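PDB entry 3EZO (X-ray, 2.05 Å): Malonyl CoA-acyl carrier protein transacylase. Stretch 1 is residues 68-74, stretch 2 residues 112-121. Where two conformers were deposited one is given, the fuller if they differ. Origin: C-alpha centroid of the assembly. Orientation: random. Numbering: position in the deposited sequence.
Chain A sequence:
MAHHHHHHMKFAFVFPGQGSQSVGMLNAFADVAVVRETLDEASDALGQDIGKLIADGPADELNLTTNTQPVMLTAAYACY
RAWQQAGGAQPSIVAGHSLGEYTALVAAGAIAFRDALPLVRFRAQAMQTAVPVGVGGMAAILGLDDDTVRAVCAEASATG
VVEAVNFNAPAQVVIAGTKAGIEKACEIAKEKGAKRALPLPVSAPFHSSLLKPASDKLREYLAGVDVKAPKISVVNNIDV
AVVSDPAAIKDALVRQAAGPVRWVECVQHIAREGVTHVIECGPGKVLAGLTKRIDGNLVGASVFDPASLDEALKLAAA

Stretch 1 (68-74) TQPVMLT
Stretch 2 112-121: AFRDALPLVR

Both stretches are helical where they meet: residues 68-74 lie within a longer helix, and residues 113-121 begin a second one, with Ala112 at its N-cap position (phi/psi -67/138). The N-to-C directions differ by 152°, so the helices run roughly antiparallel, and their axes approach to 8.3 Å. The register is set by Pro70 and Val120, whose CA atoms are 5.7 Å apart. Phi/psi values remain helical throughout both segments, from -56/-43 at Thr68 to -60/-49 at Thr74 and from -51/-41 at Phe113 to -59/-49 at Arg121. Each helix is kinked at a proline, Pro70 in one and Pro118 in the other, because a proline nitrogen carries no hydrogen for a bond to the preceding turn. The contact buries 397 Å² in total and contains no hydrogen bond between the stretches; packing is its main component.

Thr68 (chi1 -49°, m) stays out of reach, but its O accepts the backbone bond from Met72 N at 2.8 Å. Gln69 points its CA-to-CB bond toward the second helix, with chi1 -71° (m), chi2 -163° (t) and chi3 24°. Its CB lies 4.4 Å from Val120 CB, and its OE1 comes within 3.5 Å of Val120 O. This last pair is a proximity of two oxygens, neither of which can donate; Gln69 NE2 and OE1 both find hydrogen-bond partners outside these segments.

Pro70, with a C-gamma endo pucker, points sideways and packs at the point of closest register. Its CA is 3.5 Å from Val120 CG2 and its CB 3.8 Å from the same methyl, an approach consistent with Val120 (chi1 -52°, m) pointing toward the first helix. Farther round the ring, Pro70 CG lies 4.2 Å from Arg121 CB, although the CA-to-CB bond of Arg121 points away.

Val71 (chi1 162°, t) points away, and Met72 (m, m, m) is out of reach, so neither contributes to the contact. Leu73 follows as its centre, with 85 Å² of its surface covered by the second stretch, the largest such area of any residue here. With chi1 174° (t) and chi2 90° (p), it is a knob in a hole formed by Phe113, Ala116, Leu117 and Val120. Its CD2 measures 3.8 Å to Phe113 CE1, 3.9 Å to Ala116 CB, 3.8 Å to Leu117 CD2 and 3.9 Å to Val120 CG2. These nearly equal distances place one methyl against all four side chains.

Thr74, chi1 -60° (m), turns its hydroxyl back along its own helix: OG1 donates to Pro70 O at 2.8 Å, while Thr74 N bonds the same oxygen at 3.0 Å. The hydroxyl thus satisfied, OG1 also lies 3.4 Å from Leu117 CD2 and 3.8 Å from Phe113 CZ, at the ring edge near its plane. Phe113 (chi1 180°, t; chi2 56°) and Leu117 (chi1 -76°, m; chi2 154°, t) both start sideways, but their ends come nearer the first helix.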

ATOM      1  N   THR A  68       2.545  -0.489  11.987  1.00 14.28           N
ATOM      2  CA  THR A  68       1.525  -0.634  10.962  1.00 14.51           C
ATOM      3  C   THR A  68       2.118  -1.273   9.673  1.00 13.54           C
ATOM      4  O   THR A  68       1.508  -2.166   9.108  1.00 12.43           O
ATOM      5  CB  THR A  68       0.798   0.696  10.651  1.00 15.34           C
ATOM      6  OG1 THR A  68       0.387   1.323  11.862  1.00 18.86           O
ATOM      7  CG2 THR A  68      -0.422   0.452   9.800  1.00 15.59           C
ATOM      8  N   GLN A  69       3.307  -0.840   9.235  1.00 12.09           N
ATOM      9  CA  GLN A  69       3.845  -1.334   7.956  1.00 11.74           C
ATOM     10  C   GLN A  69       4.170  -2.857   8.012  1.00 11.18           C
ATOM     11  O   GLN A  69       3.643  -3.629   7.207  1.00 10.61           O
ATOM     12  CB  GLN A  69       5.023  -0.467   7.475  1.00 12.43           C
ATOM     13  CG  GLN A  69       4.547   0.911   7.013  1.00 12.75           C
ATOM     14  CD  GLN A  69       5.538   1.658   6.173  1.00 13.09           C
ATOM     15  OE1 GLN A  69       6.414   1.070   5.539  1.00 10.57           O
ATOM     16  NE2 GLN A  69       5.403   2.985   6.165  1.00  9.15           N
ATOM     17  N   PRO A  70       4.947  -3.297   9.012  1.00 11.64           N
ATOM     18  CA  PRO A  70       5.105  -4.761   9.151  1.00 11.31           C
ATOM     19  C   PRO A  70       3.812  -5.526   9.513  1.00 10.96           C
ATOM     20  O   PRO A  70       3.644  -6.655   9.085  1.00 11.24           O
ATOM     21  CB  PRO A  70       6.193  -4.922  10.206  1.00 11.72           C
ATOM     22  CG  PRO A  70       6.528  -3.490  10.745  1.00 12.85           C
ATOM     23  CD  PRO A  70       5.811  -2.501   9.932  1.00 11.65           C
ATOM     24  N   VAL A  71       2.905  -4.913  10.257  1.00 11.08           N
ATOM     25  CA  VAL A  71       1.615  -5.518  10.524  1.00 11.60           C
ATOM     26  C   VAL A  71       0.807  -5.765   9.242  1.00 11.77           C
ATOM     27  O   VAL A  71       0.178  -6.826   9.087  1.00 11.00           O
ATOM     28  CB  VAL A  71       0.779  -4.702  11.554  1.00 11.91           C
ATOM     29  CG1 VAL A  71      -0.689  -5.097  11.465  1.00 11.63           C
ATOM     30  CG2 VAL A  71       1.345  -4.888  12.995  1.00 10.88           C
ATOM     31  N   MET A  72       0.809  -4.789   8.328  1.00 10.54           N
ATOM     32  CA  MET A  72       0.003  -4.916   7.129  1.00  9.88           C
ATOM     33  C   MET A  72       0.620  -5.873   6.100  1.00  9.87           C
ATOM     34  O   MET A  72      -0.113  -6.517   5.343  1.00  8.97           O
ATOM     35  CB  MET A  72      -0.319  -3.570   6.485  1.00  9.90           C
ATOM     36  CG  MET A  72      -1.422  -2.796   7.127  1.00 11.53           C
ATOM     37  SD  MET A  72      -2.943  -3.708   7.329  1.00 13.79           S
ATOM     38  CE  MET A  72      -3.415  -4.134   5.619  1.00 12.64           C
ATOM     39  N   LEU A  73       1.949  -5.950   6.087  1.00 10.30           N
ATOM     40  CA  LEU A  73       2.675  -6.927   5.296  1.00 10.42           C
ATOM     41  C   LEU A  73       2.332  -8.335   5.814  1.00  9.30           C
ATOM     42  O   LEU A  73       1.978  -9.217   5.048  1.00  8.29           O
ATOM     43  CB  LEU A  73       4.178  -6.670   5.419  1.00  9.76           C
ATOM     44  CG  LEU A  73       5.114  -7.668   4.766  1.00 11.98           C
ATOM     45  CD1 LEU A  73       5.436  -7.278   3.327  1.00 16.08           C
ATOM     46  CD2 LEU A  73       6.404  -7.765   5.562  1.00 13.11           C
ATOM     47  N   THR A  74       2.439  -8.511   7.129  1.00  9.88           N
ATOM     48  CA  THR A  74       2.149  -9.811   7.772  1.00  9.51           C
ATOM     49  C   THR A  74       0.709 -10.264   7.538  1.00  9.86           C
ATOM     50  O   THR A  74       0.460 -11.387   7.123  1.00  9.98           O
ATOM     51  CB  THR A  74       2.412  -9.726   9.259  1.00  9.81           C
ATOM     52  OG1 THR A  74       3.774  -9.385   9.454  1.00  8.66           O
ATOM     53  CG2 THR A  74       2.086 -11.064   9.960  1.00  7.79           C
ATOM     54  N   ALA A 112      12.057 -12.578   0.028  1.00 13.97           N
ATOM     55  CA  ALA A 112      11.598 -13.547   1.016  1.00 14.79           C
ATOM     56  C   ALA A 112      10.848 -12.811   2.143  1.00 14.04           C
ATOM     57  O   ALA A 112      11.269 -11.734   2.591  1.00 14.56           O
ATOM     58  CB  ALA A 112      12.806 -14.367   1.580  1.00 14.46           C
ATOM     59  N   PHE A 113       9.740 -13.378   2.585  1.00 13.50           N
ATOM     60  CA  PHE A 113       8.959 -12.792   3.677  1.00 14.35           C
ATOM     61  C   PHE A 113       9.817 -12.468   4.885  1.00 14.73           C
ATOM     62  O   PHE A 113       9.697 -11.396   5.437  1.00 14.17           O
ATOM     63  CB  PHE A 113       7.764 -13.667   4.023  1.00 14.33           C
ATOM     64  CG  PHE A 113       6.890 -13.133   5.157  1.00 13.51           C
ATOM     65  CD1 PHE A 113       6.325 -11.859   5.102  1.00 12.19           C
ATOM     66  CD2 PHE A 113       6.619 -13.929   6.266  1.00 13.02           C
ATOM     67  CE1 PHE A 113       5.498 -11.362   6.149  1.00 12.17           C
ATOM     68  CE2 PHE A 113       5.770 -13.471   7.305  1.00 12.11           C
ATOM     69  CZ  PHE A 113       5.216 -12.180   7.243  1.00 12.84           C
ATOM     70  N   ARG A 114      10.750 -13.357   5.215  1.00 16.17           N
ATOM     71  CA  ARG A 114      11.630 -13.173   6.359  1.00 17.18           C
ATOM     72  C   ARG A 114      12.478 -11.937   6.162  1.00 16.68           C
ATOM     73  O   ARG A 114      12.827 -11.292   7.146  1.00 15.71           O
ATOM     74  CB  ARG A 114      12.518 -14.422   6.555  1.00 18.19           C
ATOM     75  CG  ARG A 114      13.517 -14.395   7.664  1.00 22.49           C
ATOM     76  CD  ARG A 114      12.849 -14.174   9.011  1.00 27.73           C
ATOM     77  NE  ARG A 114      13.817 -14.036  10.108  1.00 30.86           N
ATOM     78  CZ  ARG A 114      14.486 -12.921  10.399  1.00 33.23           C
ATOM     79  NH1 ARG A 114      14.295 -11.774   9.690  1.00 31.83           N
ATOM     80  NH2 ARG A 114      15.336 -12.944  11.424  1.00 33.25           N
ATOM     81  N   ASP A 115      12.821 -11.614   4.902  1.00 15.38           N
ATOM     82  CA  ASP A 115      13.581 -10.386   4.615  1.00 15.54           C
ATOM     83  C   ASP A 115      12.694  -9.168   4.533  1.00 13.88           C
ATOM     84  O   ASP A 115      13.119  -8.061   4.872  1.00 16.01           O
ATOM     85  CB  ASP A 115      14.398 -10.505   3.318  1.00 14.47           C
ATOM     86  CG  ASP A 115      15.398 -11.638   3.388  1.00 18.54           C
ATOM     87  OD1 ASP A 115      15.747 -12.052   4.528  1.00 20.28           O
ATOM     88  OD2 ASP A 115      15.814 -12.130   2.320  1.00 19.92           O
ATOM     89  N   ALA A 116      11.473  -9.362   4.089  1.00 12.61           N
ATOM     90  CA  ALA A 116      10.556  -8.253   3.917  1.00 11.53           C
ATOM     91  C   ALA A 116      10.169  -7.607   5.260  1.00 10.63           C
ATOM     92  O   ALA A 116       9.831  -6.426   5.324  1.00  9.74           O
ATOM     93  CB  ALA A 116       9.313  -8.686   3.131  1.00 10.78           C
ATOM     94  N   LEU A 117      10.245  -8.385   6.332  1.00 11.19           N
ATOM     95  CA  LEU A 117       9.789  -7.923   7.630  1.00 10.14           C
ATOM     96  C   LEU A 117      10.658  -6.758   8.167  1.00 10.05           C
ATOM     97  O   LEU A 117      10.136  -5.666   8.362  1.00  9.14           O
ATOM     98  CB  LEU A 117       9.648  -9.124   8.596  1.00 10.44           C
ATOM     99  CG  LEU A 117       8.403  -9.985   8.361  1.00 11.68           C
ATOM    100  CD1 LEU A 117       8.621 -11.440   8.838  1.00  9.27           C
ATOM    101  CD2 LEU A 117       7.142  -9.357   8.988  1.00 10.42           C
ATOM    102  N   PRO A 118      11.983  -6.960   8.357  1.00  9.91           N
ATOM    103  CA  PRO A 118      12.794  -5.820   8.805  1.00 10.34           C
ATOM    104  C   PRO A 118      12.922  -4.719   7.727  1.00 10.91           C
ATOM    105  O   PRO A 118      13.159  -3.558   8.056  1.00 11.73           O
ATOM    106  CB  PRO A 118      14.134  -6.449   9.147  1.00 10.66           C
ATOM    107  CG  PRO A 118      14.178  -7.764   8.289  1.00 10.67           C
ATOM    108  CD  PRO A 118      12.760  -8.207   8.239  1.00 10.21           C
ATOM    109  N   LEU A 119      12.680  -5.057   6.457  1.00 11.36           N
ATOM    110  CA  LEU A 119      12.760  -4.069   5.387  1.00 10.35           C
ATOM    111  C   LEU A 119      11.657  -3.042   5.556  1.00  9.72           C
ATOM    112  O   LEU A 119      11.925  -1.860   5.474  1.00  8.87           O
ATOM    113  CB  LEU A 119      12.692  -4.742   4.003  1.00 10.61           C
ATOM    114  CG  LEU A 119      12.471  -3.906   2.710  1.00  9.34           C
ATOM    115  CD1 LEU A 119      13.499  -2.767   2.481  1.00  9.09           C
ATOM    116  CD2 LEU A 119      12.426  -4.850   1.459  1.00  7.10           C
ATOM    117  N   VAL A 120      10.420  -3.484   5.798  1.00  9.65           N
ATOM    118  CA  VAL A 120       9.312  -2.554   5.913  1.00  9.34           C
ATOM    119  C   VAL A 120       9.298  -1.844   7.255  1.00 10.09           C
ATOM    120  O   VAL A 120       8.849  -0.705   7.332  1.00  9.09           O
ATOM    121  CB  VAL A 120       7.945  -3.166   5.571  1.00  9.96           C
ATOM    122  CG1 VAL A 120       8.034  -3.844   4.215  1.00  9.64           C
ATOM    123  CG2 VAL A 120       7.471  -4.141   6.686  1.00  7.29           C
ATOM    124  N   ARG A 121       9.815  -2.484   8.301  0.50 10.37           N
ATOM    125  CA  ARG A 121      10.065  -1.768   9.572  0.50 10.76           C
ATOM    126  C   ARG A 121      11.020  -0.601   9.337  0.50 10.71           C
ATOM    127  O   ARG A 121      10.765   0.548   9.738  0.50 10.60           O
ATOM    128  CB  ARG A 121      10.654  -2.700  10.616  0.50 10.23           C
ATOM    129  CG  ARG A 121      10.869  -2.058  11.961  0.50  9.76           C
ATOM    130  CD  ARG A 121      11.240  -3.116  13.008  0.50  8.68           C
ATOM    131  NE  ARG A 121      12.502  -3.783  12.652  0.50  9.35           N
ATOM    132  CZ  ARG A 121      13.129  -4.699  13.388  0.50  6.13           C
ATOM    133  NH1 ARG A 121      12.645  -5.100  14.551  0.50  3.14           N
ATOM    134  NH2 ARG A 121      14.252  -5.217  12.937  0.50  7.38           N
TER